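PDB 5DL7: porin from Acinetobacter baumannii AB307-0294, which forms an outer-membrane beta-barrel that probably lets small molecules pass, vanillate being a putative substrate. Local coordinates for residues T291-L296 / E300-L305. Residues are numbered along the deposited sequence; the frame is centred on the assembly and turned at random.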
# COMPACT_ATOMS: atom_id res chain seq x y z
N THR A 291 -18.46 13.29 -1.46
CA THR A 291 -17.00 13.32 -1.56
C THR A 291 -16.38 12.14 -2.08
O THR A 291 -17.02 11.05 -2.06
CB THR A 291 -16.37 13.76 -0.20
OG1 THR A 291 -16.37 12.61 0.77
CG2 THR A 291 -17.00 14.93 0.44
N GLY A 292 -15.09 12.16 -2.30
CA GLY A 292 -14.35 10.98 -2.55
C GLY A 292 -14.02 10.29 -1.24
O GLY A 292 -14.39 10.64 -0.16
N LEU A 293 -13.23 9.24 -1.38
CA LEU A 293 -12.83 8.35 -0.30
C LEU A 293 -11.64 8.92 0.55
O LEU A 293 -10.62 9.22 -0.01
CB LEU A 293 -12.31 7.02 -0.83
CG LEU A 293 -11.87 5.93 0.14
CD1 LEU A 293 -13.00 5.45 1.01
CD2 LEU A 293 -11.11 4.83 -0.57
N PRO A 294 -11.84 9.09 1.82
CA PRO A 294 -10.68 9.43 2.71
C PRO A 294 -9.92 8.23 3.17
O PRO A 294 -10.46 7.14 3.32
CB PRO A 294 -11.28 10.12 3.95
CG PRO A 294 -12.63 9.34 4.08
CD PRO A 294 -13.07 8.99 2.67
N PHE A 295 -8.61 8.47 3.47
CA PHE A 295 -7.74 7.45 4.07
C PHE A 295 -6.52 8.14 4.67
O PHE A 295 -6.36 9.34 4.38
CB PHE A 295 -7.38 6.30 3.06
CG PHE A 295 -6.97 6.79 1.67
CD1 PHE A 295 -5.61 7.05 1.43
CD2 PHE A 295 -7.91 6.90 0.63
CE1 PHE A 295 -5.21 7.48 0.21
CE2 PHE A 295 -7.57 7.38 -0.58
CZ PHE A 295 -6.20 7.71 -0.80
N LEU A 296 -5.74 7.42 5.38
CA LEU A 296 -4.60 8.05 6.11
C LEU A 296 -3.58 8.61 5.17
O LEU A 296 -3.35 8.11 4.06
CB LEU A 296 -4.04 7.06 7.13
CG LEU A 296 -4.97 6.81 8.27
CD1 LEU A 296 -4.53 5.54 9.05
CD2 LEU A 296 -4.99 7.92 9.31
N GLU A 300 -1.27 4.64 -0.15
CA GLU A 300 -2.11 4.39 -1.31
C GLU A 300 -3.51 4.24 -0.86
O GLU A 300 -3.86 3.86 0.28
CB GLU A 300 -1.58 3.11 -2.04
CG GLU A 300 -0.25 3.38 -2.79
CD GLU A 300 1.00 3.69 -1.84
OE1 GLU A 300 1.10 2.85 -0.84
OE2 GLU A 300 1.71 4.65 -2.24
N SER A 301 -4.48 4.54 -1.79
CA SER A 301 -5.90 4.17 -1.45
C SER A 301 -6.07 2.71 -1.16
O SER A 301 -5.38 1.83 -1.76
CB SER A 301 -6.76 4.53 -2.72
OG SER A 301 -8.11 4.10 -2.46
N PRO A 302 -6.87 2.37 -0.21
CA PRO A 302 -7.10 1.00 0.22
C PRO A 302 -8.03 0.12 -0.59
O PRO A 302 -8.28 -1.01 -0.23
CB PRO A 302 -7.59 1.15 1.67
CG PRO A 302 -8.45 2.34 1.53
CD PRO A 302 -7.58 3.31 0.69
N VAL A 303 -8.46 0.64 -1.72
CA VAL A 303 -9.41 -0.07 -2.59
C VAL A 303 -8.73 -1.16 -3.38
O VAL A 303 -7.53 -1.31 -3.40
CB VAL A 303 -10.07 1.00 -3.52
CG1 VAL A 303 -10.78 2.12 -2.77
CG2 VAL A 303 -9.09 1.53 -4.52
N VAL A 304 -9.55 -1.99 -4.02
CA VAL A 304 -8.98 -3.19 -4.57
C VAL A 304 -8.00 -2.99 -5.67
O VAL A 304 -7.10 -3.77 -5.86
CB VAL A 304 -10.10 -4.22 -4.95
CG1 VAL A 304 -10.74 -3.89 -6.18
CG2 VAL A 304 -9.46 -5.57 -5.35
N LEU A 305 -8.29 -2.04 -6.50
CA LEU A 305 -7.40 -1.76 -7.70
C LEU A 305 -6.29 -0.84 -7.22
O LEU A 305 -6.56 0.31 -6.78
CB LEU A 305 -8.21 -1.21 -8.92
CG LEU A 305 -9.39 -2.01 -9.32
CD1 LEU A 305 -10.01 -1.37 -10.55
CD2 LEU A 305 -8.89 -3.44 -9.64
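One face of the F295 ring is laid against S301: CA of S301 stands 3.6 Å from the ring centroid and only 14° off the normal, a CH-pi contact almost over the middle of the ring. The serine CB sits on the same side, near CE2 and CZ, 3.7 Å from F295 CE2. P302 comes in obliquely, its CD 3.6 Å from F295 CD2, and the carbonyl carbon of E300 also arrives obliquely, near CE1. The ring can reach across because CG of F295 is tucked between its own backbone N and carbonyl carbon (chi1 46°).

Two residues earlier, L293 extends the apolar patch. With CG swung anti to the backbone N (chi1 -179°), it brings CD2 against segment 300-305, 3.5 Å from V303 CG1 and 4.0 Å from P302 CD; the leucine and valine side chains run past each other in opposite directions. The same methyl lies 3.6 Å from S301 OG, a hydroxyl hydrogen-bonded with that of S313.

No hydrogen bond joins the two segments; apolar and CH-pi contacts carry the fold-back, while polar links go elsewhere. P302 O accepts from R247 and L293 O from R188, and the E300 carboxylate forms a salt bridge with R172 and a hydrogen bond with S137. Both segments belong to the long loop between strands 278-288 and 318-327, which doubles back on itself and packs against strands 240-253 and 263-275, consistent with the inward-folded loops that narrow the channel in OprD-family porins.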